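Local coordinates for sialidase B (Streptococcus pneumoniae serotype 4, PDB 4XJU), which catalyses the hydrolytic release of terminal sialic acid from alpha-2,3-, alpha-2,6- and alpha-2,8-linked oligosaccharides, glycoproteins and glycolipids, at residues F206-L211 and Y613-I618; S222-Y227 and S286-S291; Y451-Q456 and A502-V507; R515-T520 and D596-K601. The protein carries 1 engineered substitution. One frame throughout, in Å; residues are numbered along the deposited sequence.

All four contacts join neighbouring blades of the sialidase propeller. Contacts 1, 2 and 3 are buried and bring together strands near its axis; contact 4 lies farther out, its centre about 24 Å from the centre of the chain, and is partly buried. Contacts 1 and 2 share the sheet of strands 205-213 and 219-226, contacts 2 and 3 the sheet of 286-294 and 451-459, and contacts 3 and 4 the sheet of 504-510 and 513-518. Near the ligand the chemistry is polar and charged: a cation-pi pair, an arginine-aspartate clamp, the Glu503-Arg519 salt bridge. Contact 4 itself combines aromatic packing with an arginine holding a backbone carbonyl, though its Arg519 reaches the ligand.

Contact 1: F206-L211 and Y613-I618; sequences FRIPTL and YAYSAI. With 19D ((1R,2R,3R,4R,5R,7R)-2-(acetylamino)-7-[(1R)-1,2-dihydroxyethyl]-4-fluoro-3-hydroxy-6,8-dioxabicyclo[3.2.1]octane-5-carboxylic acid), chain G.
Arg207 comes down edge-on over one face of the Tyr615 ring, its guanidinium plane standing 89° to the aromatic plane. NH2 leads, 3.2 Å from Tyr615 CE1 and displaced toward the rim, in a cation-pi pair with CZ 4.7 Å from the ring centroid. Bends at chi2 and chi3 of Arg207 swing the guanidinium over the ring while NH1 and NH2 both donate to carboxylate oxygen O1B of the ligand, NH1 at 3.0 Å. The NE edge is claimed by Glu631, so the group is fixed from two directions. Ile208 lies alongside Tyr615, pointing the same way, and its CD1 meets CD2 of the ring at 3.5 Å. Its backbone is left-handed (phi 65°), and Arg207 and Ile208 both reach the same tyrosine. This is the F/Y-R-I-P motif of sialidases, on the innermost strand of one blade of the six-bladed propeller, facing the innermost strand of the last blade. Arg207 is a probable substrate-binding residue and Tyr615 the probable nucleophile; the tyrosine OH is hydrogen-bonded to Glu503 and sits 3.0 Å from ligand O6. Residues 207-211 and 615-618 run in nearly the same direction, 14° apart, and away from the pocket apolar groups meet between them. The Pro209 ring crosses the Tyr615 side chain at about a right angle. Small enough to fit against main chain, the methyl of Ala617 lies 3.5 Å from Leu211 N and also touches Leu211 CG. Water 1 bridges the backbones, donating to Pro209 O at 2.8 Å and Ser616 O at 2.7 Å.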
# COMPACT_ATOMS: atom_id res chain seq x y z
N PHE A 206 -2.70 3.65 -2.30
CA PHE A 206 -1.63 2.79 -2.81
C PHE A 206 -1.42 1.61 -1.87
O PHE A 206 -1.56 1.76 -0.66
CB PHE A 206 -0.32 3.58 -2.94
CG PHE A 206 -0.43 4.75 -3.88
CD1 PHE A 206 -0.29 4.58 -5.25
CD2 PHE A 206 -0.72 6.01 -3.39
CE1 PHE A 206 -0.42 5.65 -6.12
CE2 PHE A 206 -0.85 7.09 -4.25
CZ PHE A 206 -0.70 6.91 -5.62
N ARG A 207 -1.11 0.45 -2.44
CA ARG A 207 -0.77 -0.72 -1.65
C ARG A 207 0.21 -1.57 -2.45
O ARG A 207 0.39 -1.37 -3.65
CB ARG A 207 -2.03 -1.55 -1.32
CG ARG A 207 -2.86 -1.09 -0.10
CD ARG A 207 -3.55 -2.28 0.60
NE ARG A 207 -2.58 -3.28 1.04
CZ ARG A 207 -2.91 -4.51 1.46
NH1 ARG A 207 -4.18 -4.88 1.53
NH2 ARG A 207 -1.95 -5.35 1.83
N ILE A 208 0.83 -2.52 -1.76
CA ILE A 208 1.68 -3.52 -2.40
C ILE A 208 2.95 -2.92 -3.06
O ILE A 208 3.16 -3.06 -4.26
CB ILE A 208 0.91 -4.38 -3.43
CG1 ILE A 208 -0.54 -4.66 -2.97
CG2 ILE A 208 1.62 -5.69 -3.67
CD1 ILE A 208 -0.66 -5.35 -1.60
N PRO A 209 3.81 -2.28 -2.25
CA PRO A 209 5.04 -1.68 -2.78
C PRO A 209 6.08 -2.73 -3.17
O PRO A 209 6.13 -3.80 -2.57
CB PRO A 209 5.58 -0.89 -1.59
CG PRO A 209 5.07 -1.64 -0.38
CD PRO A 209 3.70 -2.13 -0.78
N THR A 210 6.89 -2.40 -4.17
CA THR A 210 8.06 -3.21 -4.52
C THR A 210 9.27 -2.28 -4.69
O THR A 210 9.10 -1.08 -4.92
CB THR A 210 7.86 -3.98 -5.82
OG1 THR A 210 8.04 -3.08 -6.92
CG2 THR A 210 6.46 -4.62 -5.88
N LEU A 211 10.47 -2.84 -4.59
CA LEU A 211 11.72 -2.10 -4.83
C LEU A 211 12.71 -3.06 -5.45
O LEU A 211 12.76 -4.24 -5.08
CB LEU A 211 12.33 -1.56 -3.54
CG LEU A 211 11.72 -0.35 -2.85
CD1 LEU A 211 12.40 -0.13 -1.49
CD2 LEU A 211 11.91 0.90 -3.74
N TYR A 613 2.44 -1.61 10.43
CA TYR A 613 3.45 -2.00 9.45
C TYR A 613 2.94 -3.23 8.73
O TYR A 613 2.72 -4.27 9.34
CB TYR A 613 4.76 -2.34 10.17
CG TYR A 613 5.96 -2.50 9.24
CD1 TYR A 613 6.28 -3.74 8.67
CD2 TYR A 613 6.78 -1.42 8.96
CE1 TYR A 613 7.40 -3.88 7.83
CE2 TYR A 613 7.88 -1.55 8.12
CZ TYR A 613 8.19 -2.77 7.57
OH TYR A 613 9.30 -2.87 6.75
N ALA A 614 2.73 -3.12 7.42
CA ALA A 614 2.13 -4.24 6.69
C ALA A 614 3.02 -4.75 5.57
O ALA A 614 4.13 -5.22 5.82
CB ALA A 614 0.74 -3.87 6.19
N TYR A 615 2.54 -4.68 4.33
CA TYR A 615 3.39 -5.13 3.22
C TYR A 615 4.60 -4.21 3.10
O TYR A 615 4.53 -3.03 3.45
CB TYR A 615 2.63 -5.16 1.89
CG TYR A 615 1.69 -6.33 1.69
CD1 TYR A 615 0.85 -6.76 2.71
CD2 TYR A 615 1.61 -6.97 0.47
CE1 TYR A 615 -0.04 -7.83 2.51
CE2 TYR A 615 0.73 -8.02 0.26
CZ TYR A 615 -0.09 -8.44 1.27
OH TYR A 615 -0.95 -9.49 1.03
N SER A 616 5.70 -4.74 2.59
CA SER A 616 6.94 -3.97 2.51
C SER A 616 7.80 -4.42 1.36
O SER A 616 7.60 -5.51 0.80
CB SER A 616 7.73 -4.11 3.81
OG SER A 616 8.09 -5.47 4.03
N ALA A 617 8.75 -3.57 1.00
CA ALA A 617 9.73 -3.85 -0.03
C ALA A 617 11.07 -3.39 0.53
O ALA A 617 11.15 -2.34 1.15
CB ALA A 617 9.41 -3.05 -1.27
N ILE A 618 12.11 -4.18 0.32
CA ILE A 618 13.43 -3.75 0.73
C ILE A 618 14.42 -3.97 -0.38
O ILE A 618 14.29 -4.92 -1.17
CB ILE A 618 13.92 -4.43 2.02
CG1 ILE A 618 13.73 -5.94 1.95
CG2 ILE A 618 13.19 -3.86 3.26
CD1 ILE A 618 14.37 -6.64 3.13
C1 19D G . -3.86 -8.85 2.07
O1A 19D G . -3.69 -9.89 2.77
O1B 19D G . -3.79 -7.69 2.52
C2 19D G . -4.18 -9.07 0.62
C3 19D G . -3.66 -7.98 -0.35
C4 19D G . -3.29 -8.59 -1.75
O4 19D G . -3.27 -7.53 -2.71
C5 19D G . -4.39 -9.72 -2.16
N5 19D G . -4.04 -10.28 -3.46
C6 19D G . -4.57 -10.67 -0.96
O6 19D G . -3.72 -10.34 0.14
C7 19D G . -5.90 -10.31 -0.30
O7 19D G . -5.60 -9.16 0.54
C8 19D G . -6.64 -11.44 0.45
O8 19D G . -5.89 -12.06 1.51
C9 19D G . -7.10 -12.53 -0.51
O9 19D G . -6.02 -13.39 -0.88
C10 19D G . -5.02 -10.68 -4.27
O10 19D G . -6.21 -10.59 -3.95
C11 19D G . -4.59 -11.24 -5.58
F1 19D G . -4.37 -7.13 -0.35
O HOH W 1 7.76 -6.02 -1.88

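Contact 2: S222-Y227 and S286-S291; sequences SIDARY and SFIDSS. With 19D ((1R,2R,3R,4R,5R,7R)-2-(acetylamino)-7-[(1R)-1,2-dihydroxyethyl]-4-fluoro-3-hydroxy-6,8-dioxabicyclo[3.2.1]octane-5-carboxylic acid), chain G.
Arg226 and Asp289 converge on one hydroxyl of the ligand from adjoining blades of the sialidase beta-propeller. Arg226 NH2 donates to O4 at 2.9 Å, arriving with the guanidinium edge in plane, while O4 in turn donates a hydrogen bond to Asp289 OD1. The other carboxylate oxygen of Asp289, OD2, accepts the acetamido N5-H at 2.8 Å, so one aspartate reads two neighbouring substituents of the sugar, a task suited to its paired acceptors. Ile288 adds an apolar contact, its CD1 3.5 Å from Arg226 NH2 and also touching O4.

Behind this first shell stands Asp224. Arg226, extended from CG to NE, grips it side-on: NE and NH2 both bond OD2, NE in the direction of the anti lone pair and NH2 from above the carboxylate plane. This bridge, with Thr230 O holding NH1, helps fix the guanidinium with its edge toward O4. Asp224 OD1 takes the backbone N-H of Asp289 on its syn lone pair, at 3.1 Å, linking the two strands at the residue that touches the sugar. The nearby arginine charge probably eases the proximity of the two aspartates.

Strands 222-226 and 286-291 are antiparallel, at 164°, but belong to different sheets, and side chains join them. Serines suit the far end, where small hydroxyls can bridge the strands: Ser222 OG and Ser290 OG lie 2.9 Å apart, the former also hydrogen-bonded to Thr210. Water 2 accepts from Ser290 OG at 2.6 Å and donates to Asp224 OD1 at 2.7 Å.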
# COMPACT_ATOMS: atom_id res chain seq x y z
N SER A 222 7.59 -0.44 -7.97
CA SER A 222 6.24 -0.58 -8.49
C SER A 222 5.24 -0.62 -7.34
O SER A 222 5.61 -0.77 -6.17
CB SER A 222 6.10 -1.80 -9.42
OG SER A 222 6.35 -3.02 -8.75
N ILE A 223 3.96 -0.47 -7.68
CA ILE A 223 2.92 -0.37 -6.66
C ILE A 223 1.54 -0.57 -7.29
O ILE A 223 1.35 -0.34 -8.49
CB ILE A 223 2.99 1.00 -5.97
CG1 ILE A 223 2.29 0.96 -4.61
CG2 ILE A 223 2.40 2.09 -6.89
CD1 ILE A 223 2.96 1.78 -3.56
N ASP A 224 0.58 -0.99 -6.47
CA ASP A 224 -0.81 -0.95 -6.87
C ASP A 224 -1.27 0.48 -6.69
O ASP A 224 -1.29 0.98 -5.56
CB ASP A 224 -1.68 -1.80 -5.93
CG ASP A 224 -1.64 -3.29 -6.23
OD1 ASP A 224 -0.66 -3.82 -6.80
OD2 ASP A 224 -2.64 -3.94 -5.85
N ALA A 225 -1.67 1.14 -7.77
CA ALA A 225 -2.40 2.40 -7.65
C ALA A 225 -3.89 2.06 -7.52
O ALA A 225 -4.53 1.68 -8.50
CB ALA A 225 -2.14 3.31 -8.86
N ARG A 226 -4.43 2.15 -6.29
CA ARG A 226 -5.79 1.68 -6.01
C ARG A 226 -6.78 2.85 -5.96
O ARG A 226 -6.67 3.73 -5.11
CB ARG A 226 -5.82 0.86 -4.70
CG ARG A 226 -4.94 -0.40 -4.76
CD ARG A 226 -5.32 -1.43 -3.70
NE ARG A 226 -4.56 -2.67 -3.88
CZ ARG A 226 -4.68 -3.75 -3.11
NH1 ARG A 226 -5.53 -3.77 -2.09
NH2 ARG A 226 -3.93 -4.82 -3.37
N TYR A 227 -7.74 2.83 -6.86
CA TYR A 227 -8.61 3.98 -7.04
C TYR A 227 -9.82 3.92 -6.12
O TYR A 227 -10.23 4.94 -5.57
CB TYR A 227 -9.02 4.14 -8.52
CG TYR A 227 -7.83 4.46 -9.38
CD1 TYR A 227 -7.00 3.45 -9.84
CD2 TYR A 227 -7.50 5.78 -9.67
CE1 TYR A 227 -5.86 3.74 -10.58
CE2 TYR A 227 -6.38 6.08 -10.43
CZ TYR A 227 -5.57 5.05 -10.88
OH TYR A 227 -4.43 5.33 -11.61
N SER A 286 -8.96 -4.76 -13.53
CA SER A 286 -7.86 -4.29 -12.70
C SER A 286 -6.61 -5.14 -12.82
O SER A 286 -6.66 -6.28 -13.31
CB SER A 286 -8.29 -4.21 -11.24
OG SER A 286 -8.78 -5.46 -10.77
N PHE A 287 -5.49 -4.57 -12.38
CA PHE A 287 -4.26 -5.31 -12.11
C PHE A 287 -4.00 -5.29 -10.60
O PHE A 287 -4.44 -4.40 -9.90
CB PHE A 287 -3.08 -4.65 -12.83
CG PHE A 287 -3.27 -4.53 -14.32
CD1 PHE A 287 -2.90 -5.56 -15.16
CD2 PHE A 287 -3.83 -3.38 -14.86
CE1 PHE A 287 -3.09 -5.44 -16.54
CE2 PHE A 287 -4.02 -3.26 -16.23
CZ PHE A 287 -3.64 -4.28 -17.07
N ILE A 288 -3.27 -6.28 -10.08
CA ILE A 288 -3.02 -6.33 -8.64
C ILE A 288 -1.81 -7.21 -8.36
O ILE A 288 -1.63 -8.22 -9.04
CB ILE A 288 -4.29 -6.83 -7.88
CG1 ILE A 288 -4.04 -6.94 -6.37
CG2 ILE A 288 -4.80 -8.16 -8.43
CD1 ILE A 288 -5.33 -7.15 -5.60
N ASP A 289 -0.99 -6.81 -7.39
CA ASP A 289 0.19 -7.56 -6.94
C ASP A 289 1.27 -7.68 -8.02
O ASP A 289 1.32 -8.67 -8.75
CB ASP A 289 -0.18 -8.96 -6.44
CG ASP A 289 -1.01 -8.92 -5.18
OD1 ASP A 289 -1.13 -7.84 -4.58
OD2 ASP A 289 -1.55 -9.99 -4.78
N SER A 290 2.15 -6.69 -8.09
CA SER A 290 3.22 -6.68 -9.10
C SER A 290 4.54 -7.17 -8.53
O SER A 290 4.73 -7.27 -7.31
CB SER A 290 3.41 -5.27 -9.68
OG SER A 290 3.76 -4.32 -8.68
N SER A 291 5.49 -7.46 -9.42
CA SER A 291 6.77 -8.01 -9.01
C SER A 291 7.74 -7.70 -10.15
O SER A 291 7.35 -7.78 -11.32
CB SER A 291 6.63 -9.51 -8.79
OG SER A 291 7.82 -10.06 -8.26
C1 19D G . -3.86 -8.85 2.07
O1A 19D G . -3.69 -9.89 2.77
O1B 19D G . -3.79 -7.69 2.52
C2 19D G . -4.18 -9.07 0.62
C3 19D G . -3.66 -7.98 -0.35
C4 19D G . -3.29 -8.59 -1.75
O4 19D G . -3.27 -7.53 -2.71
C5 19D G . -4.39 -9.72 -2.16
N5 19D G . -4.04 -10.28 -3.46
C6 19D G . -4.57 -10.67 -0.96
O6 19D G . -3.72 -10.34 0.14
C7 19D G . -5.90 -10.31 -0.30
O7 19D G . -5.60 -9.16 0.54
C8 19D G . -6.64 -11.44 0.45
O8 19D G . -5.89 -12.06 1.51
C9 19D G . -7.10 -12.53 -0.51
O9 19D G . -6.02 -13.39 -0.88
C10 19D G . -5.02 -10.68 -4.27
O10 19D G . -6.21 -10.59 -3.95
C11 19D G . -4.59 -11.24 -5.58
F1 19D G . -4.37 -7.13 -0.35
O HOH W 2 2.05 -4.01 -6.77

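Contact 3: Y451-Q456 and A502-V507; sequences YLCPGQ and AEAQMV. With 19D ((1R,2R,3R,4R,5R,7R)-2-(acetylamino)-7-[(1R)-1,2-dihydroxyethyl]-4-fluoro-3-hydroxy-6,8-dioxabicyclo[3.2.1]octane-5-carboxylic acid), chain G.
The flat amide of Gln505 has Pro454 O over one face, 3.5 Å from CD, and hydrogen bonds round its rim. OE1 accepts the N-H of Gln456 in the carbonyl plane, on a lone pair, at 2.8 Å and almost straight (173°). NE2 gives its protons to two carbonyls: Ala504 O, close to the amide plane, and Gln456 O, 3.1 Å away and tilted 25° from it. A glutamine fits because one buried group can both donate and accept; the bend at chi2 folds it back to do so. Position 455 calls for glycine, since a CB would jam against the preceding carbonyl and clash with OE1, which lies 3.5 Å from Gly455 CA. Two blades of the six-bladed propeller meet where residues 453-456 and 502-505 run in nearly the same direction, 6° apart. Cys453 SG, a soft acceptor that also packs on the Ala504 methyl, takes the Ala504 N-H at 3.2 Å. Pro454 CD packs at 4.0 Å across the CG of Glu503, a predicted active-site residue whose carboxylate is hydrogen-bonded to Tyr615 and salt-bridged to Arg519. The Tyr451 ring meets the ligand's acetyl methyl obliquely, CD1 to C11 3.7 Å.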
# COMPACT_ATOMS: atom_id res chain seq x y z
N TYR A 451 -1.35 -17.06 -8.13
CA TYR A 451 -1.27 -15.67 -7.72
C TYR A 451 0.18 -15.25 -7.57
O TYR A 451 0.97 -15.90 -6.88
CB TYR A 451 -2.03 -15.47 -6.40
CG TYR A 451 -3.52 -15.61 -6.58
CD1 TYR A 451 -4.27 -14.56 -7.08
CD2 TYR A 451 -4.17 -16.79 -6.25
CE1 TYR A 451 -5.64 -14.68 -7.26
CE2 TYR A 451 -5.54 -16.92 -6.42
CZ TYR A 451 -6.27 -15.86 -6.93
OH TYR A 451 -7.64 -15.93 -7.12
N LEU A 452 0.53 -14.16 -8.24
CA LEU A 452 1.90 -13.69 -8.21
C LEU A 452 2.29 -13.22 -6.82
O LEU A 452 1.50 -12.57 -6.12
CB LEU A 452 2.07 -12.52 -9.19
CG LEU A 452 3.51 -12.07 -9.40
CD1 LEU A 452 4.26 -13.12 -10.19
CD2 LEU A 452 3.51 -10.74 -10.13
N CYS A 453 3.50 -13.57 -6.40
CA CYS A 453 4.01 -13.09 -5.13
C CYS A 453 4.58 -11.71 -5.35
O CYS A 453 5.52 -11.54 -6.12
CB CYS A 453 5.10 -14.02 -4.60
SG CYS A 453 4.50 -15.69 -4.26
N PRO A 454 4.01 -10.71 -4.68
CA PRO A 454 4.46 -9.36 -4.97
C PRO A 454 5.85 -9.08 -4.41
O PRO A 454 6.27 -9.65 -3.40
CB PRO A 454 3.42 -8.48 -4.26
CG PRO A 454 2.81 -9.36 -3.20
CD PRO A 454 2.84 -10.75 -3.78
N GLY A 455 6.55 -8.19 -5.10
CA GLY A 455 7.88 -7.79 -4.67
C GLY A 455 8.89 -7.91 -5.78
O GLY A 455 8.82 -7.19 -6.78
N GLN A 456 9.86 -8.80 -5.59
CA GLN A 456 10.89 -9.01 -6.58
C GLN A 456 10.81 -10.42 -7.15
O GLN A 456 10.42 -11.36 -6.45
CB GLN A 456 12.27 -8.85 -5.94
CG GLN A 456 12.48 -7.61 -5.13
CD GLN A 456 13.90 -7.51 -4.63
OE1 GLN A 456 14.60 -8.53 -4.51
NE2 GLN A 456 14.35 -6.29 -4.37
N ALA A 502 0.14 -17.57 0.31
CA ALA A 502 1.52 -17.94 0.55
C ALA A 502 2.47 -17.05 -0.24
O ALA A 502 3.23 -17.52 -1.11
CB ALA A 502 1.75 -19.41 0.22
N GLU A 503 2.43 -15.76 0.08
CA GLU A 503 3.30 -14.78 -0.58
C GLU A 503 4.75 -15.08 -0.22
O GLU A 503 5.13 -15.13 0.96
CB GLU A 503 2.89 -13.36 -0.20
CG GLU A 503 1.49 -12.99 -0.71
CD GLU A 503 0.84 -11.88 0.10
OE1 GLU A 503 -0.05 -11.17 -0.45
OE2 GLU A 503 1.21 -11.70 1.28
N ALA A 504 5.56 -15.29 -1.26
CA ALA A 504 6.90 -15.83 -1.10
C ALA A 504 7.92 -14.89 -1.73
O ALA A 504 7.67 -14.36 -2.82
CB ALA A 504 6.99 -17.21 -1.74
N GLN A 505 9.05 -14.69 -1.06
CA GLN A 505 10.17 -13.95 -1.66
C GLN A 505 11.45 -14.75 -1.50
O GLN A 505 11.64 -15.45 -0.50
CB GLN A 505 10.30 -12.56 -1.03
CG GLN A 505 9.19 -11.59 -1.46
CD GLN A 505 9.36 -11.13 -2.89
OE1 GLN A 505 9.99 -10.10 -3.15
NE2 GLN A 505 8.78 -11.88 -3.84
N MET A 506 12.34 -14.62 -2.48
CA MET A 506 13.54 -15.45 -2.57
C MET A 506 14.84 -14.69 -2.38
O MET A 506 14.95 -13.51 -2.76
CB MET A 506 13.57 -16.13 -3.94
CG MET A 506 12.29 -16.87 -4.27
SD MET A 506 12.23 -17.39 -5.99
CE MET A 506 11.63 -15.89 -6.76
N VAL A 507 15.83 -15.36 -1.81
CA VAL A 507 17.21 -14.87 -1.83
C VAL A 507 18.14 -15.96 -2.34
O VAL A 507 17.88 -17.15 -2.13
CB VAL A 507 17.70 -14.39 -0.44
CG1 VAL A 507 16.78 -13.30 0.09
CG2 VAL A 507 17.75 -15.56 0.55
C1 19D G . -3.86 -8.85 2.07
O1A 19D G . -3.69 -9.89 2.77
O1B 19D G . -3.79 -7.69 2.52
C2 19D G . -4.18 -9.07 0.62
C3 19D G . -3.66 -7.98 -0.35
C4 19D G . -3.29 -8.59 -1.75
O4 19D G . -3.27 -7.53 -2.71
C5 19D G . -4.39 -9.72 -2.16
N5 19D G . -4.04 -10.28 -3.46
C6 19D G . -4.57 -10.67 -0.96
O6 19D G . -3.72 -10.34 0.14
C7 19D G . -5.90 -10.31 -0.30
O7 19D G . -5.60 -9.16 0.54
C8 19D G . -6.64 -11.44 0.45
O8 19D G . -5.89 -12.06 1.51
C9 19D G . -7.10 -12.53 -0.51
O9 19D G . -6.02 -13.39 -0.88
C10 19D G . -5.02 -10.68 -4.27
O10 19D G . -6.21 -10.59 -3.95
C11 19D G . -4.59 -11.24 -5.58
F1 19D G . -4.37 -7.13 -0.35
O HOH W 3 12.19 -12.68 -4.65

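Contact 4: R515-T520 and D596-K601; sequences RTFFRT and DSIDWK. With 19D ((1R,2R,3R,4R,5R,7R)-2-(acetylamino)-7-[(1R)-1,2-dihydroxyethyl]-4-fluoro-3-hydroxy-6,8-dioxabicyclo[3.2.1]octane-5-carboxylic acid), chain G.
Strands 515-518, with Arg515 and Phe517, and 598-601, with Ile598 and Trp600, lie 13.0 Å apart at their axes and 49° askew, so long side chains must span the gap. They belong to two adjacent blades of the propeller, and strand 598-605 is at an outer edge of its sheet. Arg515 reaches across with CG anti to the backbone N (chi1 178°) and a bend at chi3, its length being what the distance demands. NH1 donates to Asp596 O at 2.7 Å, nearly along the C=O axis, and NH2 adds a weak bond to the same oxygen. The Asp596 carboxylate turns elsewhere, to Arg531 and Arg510.

Next to this polar link is an apolar one. Phe517 has the CG of Arg515 over one face and Ile598 CD1 at its edge, 3.9 Å from CZ. Ile598 CG2 sits over the centre of a Trp600 face, and the rim of that indole meets Phe517 obliquely, planes 72° apart, with CE1 of Phe517 3.7 Å from CZ2 of Trp600. A branched isoleucine suits this place, touching both aromatic rings at once.

At the inner end of segment 515-520 the chain delivers Arg519, a probable substrate-binding residue. Fully extended and held by Glu503 and Tyr551, it gives both terminal nitrogens to the ligand carboxylate: NH1 and NH2 each lie 3.2 Å from O1A.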
# COMPACT_ATOMS: atom_id res chain seq x y z
N ARG A 515 16.94 -19.65 -1.08
CA ARG A 515 16.02 -19.82 0.04
C ARG A 515 14.82 -18.91 -0.18
O ARG A 515 14.97 -17.72 -0.46
CB ARG A 515 16.65 -19.55 1.40
CG ARG A 515 15.61 -19.69 2.55
CD ARG A 515 16.25 -20.13 3.82
NE ARG A 515 17.00 -21.36 3.57
CZ ARG A 515 18.03 -21.77 4.29
NH1 ARG A 515 18.43 -21.06 5.33
NH2 ARG A 515 18.66 -22.89 3.96
N THR A 516 13.64 -19.49 -0.05
CA THR A 516 12.40 -18.74 -0.19
C THR A 516 11.76 -18.57 1.18
O THR A 516 11.58 -19.55 1.90
CB THR A 516 11.43 -19.49 -1.11
OG1 THR A 516 12.08 -19.75 -2.36
CG2 THR A 516 10.16 -18.67 -1.35
N PHE A 517 11.41 -17.34 1.52
CA PHE A 517 10.69 -17.06 2.76
C PHE A 517 9.24 -16.75 2.43
O PHE A 517 8.96 -15.98 1.50
CB PHE A 517 11.35 -15.87 3.47
CG PHE A 517 12.77 -16.12 3.86
CD1 PHE A 517 13.07 -16.84 5.01
CD2 PHE A 517 13.82 -15.66 3.07
CE1 PHE A 517 14.39 -17.08 5.37
CE2 PHE A 517 15.14 -15.90 3.43
CZ PHE A 517 15.42 -16.61 4.59
N PHE A 518 8.30 -17.33 3.16
CA PHE A 518 6.90 -17.11 2.80
C PHE A 518 5.88 -17.04 3.93
O PHE A 518 6.07 -17.60 5.02
CB PHE A 518 6.42 -18.08 1.69
CG PHE A 518 6.44 -19.54 2.06
CD1 PHE A 518 7.63 -20.26 2.02
CD2 PHE A 518 5.26 -20.21 2.38
CE1 PHE A 518 7.65 -21.62 2.33
CE2 PHE A 518 5.27 -21.56 2.70
CZ PHE A 518 6.47 -22.27 2.67
N ARG A 519 4.80 -16.32 3.63
CA ARG A 519 3.65 -16.15 4.52
C ARG A 519 2.89 -17.45 4.64
O ARG A 519 2.75 -18.20 3.66
CB ARG A 519 2.73 -15.08 3.92
CG ARG A 519 1.39 -14.84 4.62
CD ARG A 519 0.68 -13.69 3.93
NE ARG A 519 -0.72 -13.55 4.33
CZ ARG A 519 -1.51 -12.58 3.87
NH1 ARG A 519 -1.03 -11.69 3.01
NH2 ARG A 519 -2.78 -12.52 4.27
N THR A 520 2.40 -17.74 5.84
CA THR A 520 1.63 -18.96 6.08
C THR A 520 0.33 -18.66 6.84
O THR A 520 -0.03 -17.50 7.05
CB THR A 520 2.44 -20.00 6.88
OG1 THR A 520 2.54 -19.59 8.25
CG2 THR A 520 3.85 -20.14 6.29
N ASP A 596 23.99 -23.92 5.89
CA ASP A 596 23.09 -22.89 5.35
C ASP A 596 21.93 -22.52 6.27
O ASP A 596 20.96 -21.89 5.84
CB ASP A 596 22.55 -23.29 3.97
CG ASP A 596 23.63 -23.34 2.91
OD1 ASP A 596 24.59 -22.54 2.99
OD2 ASP A 596 23.52 -24.18 1.99
N SER A 597 22.03 -22.91 7.54
CA SER A 597 21.07 -22.46 8.54
C SER A 597 21.30 -20.97 8.76
O SER A 597 22.38 -20.46 8.49
CB SER A 597 21.22 -23.24 9.85
OG SER A 597 22.54 -23.14 10.35
N ILE A 598 20.27 -20.27 9.23
CA ILE A 598 20.41 -18.84 9.45
C ILE A 598 20.13 -18.48 10.90
O ILE A 598 19.10 -18.86 11.46
CB ILE A 598 19.47 -18.03 8.53
CG1 ILE A 598 19.85 -18.24 7.06
CG2 ILE A 598 19.55 -16.56 8.87
CD1 ILE A 598 18.85 -17.65 6.06
N ASP A 599 21.06 -17.75 11.51
CA ASP A 599 20.90 -17.23 12.87
C ASP A 599 20.38 -15.79 12.80
O ASP A 599 21.10 -14.90 12.35
CB ASP A 599 22.25 -17.25 13.60
CG ASP A 599 22.25 -16.43 14.88
OD1 ASP A 599 21.25 -16.47 15.63
OD2 ASP A 599 23.26 -15.75 15.15
N TRP A 600 19.14 -15.58 13.24
CA TRP A 600 18.53 -14.27 13.21
C TRP A 600 19.04 -13.47 14.39
O TRP A 600 18.50 -13.55 15.49
CB TRP A 600 17.01 -14.41 13.21
CG TRP A 600 16.58 -15.22 12.04
CD1 TRP A 600 16.17 -16.53 12.05
CD2 TRP A 600 16.59 -14.81 10.67
NE1 TRP A 600 15.90 -16.94 10.76
CE2 TRP A 600 16.14 -15.90 9.89
CE3 TRP A 600 16.90 -13.61 10.03
CZ2 TRP A 600 16.01 -15.82 8.50
CZ3 TRP A 600 16.78 -13.53 8.65
CH2 TRP A 600 16.34 -14.64 7.90
N LYS A 601 20.10 -12.71 14.14
CA LYS A 601 20.89 -12.13 15.22
C LYS A 601 20.43 -10.73 15.63
O LYS A 601 20.47 -10.39 16.81
CB LYS A 601 22.36 -12.11 14.79
CG LYS A 601 23.34 -11.67 15.88
CD LYS A 601 24.78 -11.81 15.38
CE LYS A 601 25.79 -11.43 16.45
NZ LYS A 601 27.18 -11.66 15.96
C1 19D G . -3.86 -8.85 2.07
O1A 19D G . -3.69 -9.89 2.77
O1B 19D G . -3.79 -7.69 2.52
C2 19D G . -4.18 -9.07 0.62
C3 19D G . -3.66 -7.98 -0.35
C4 19D G . -3.29 -8.59 -1.75
O4 19D G . -3.27 -7.53 -2.71
C5 19D G . -4.39 -9.72 -2.16
N5 19D G . -4.04 -10.28 -3.46
C6 19D G . -4.57 -10.67 -0.96
O6 19D G . -3.72 -10.34 0.14
C7 19D G . -5.90 -10.31 -0.30
O7 19D G . -5.60 -9.16 0.54
C8 19D G . -6.64 -11.44 0.45
O8 19D G . -5.89 -12.06 1.51
C9 19D G . -7.10 -12.53 -0.51
O9 19D G . -6.02 -13.39 -0.88
C10 19D G . -5.02 -10.68 -4.27
O10 19D G . -6.21 -10.59 -3.95
C11 19D G . -4.59 -11.24 -5.58
F1 19D G . -4.37 -7.13 -0.35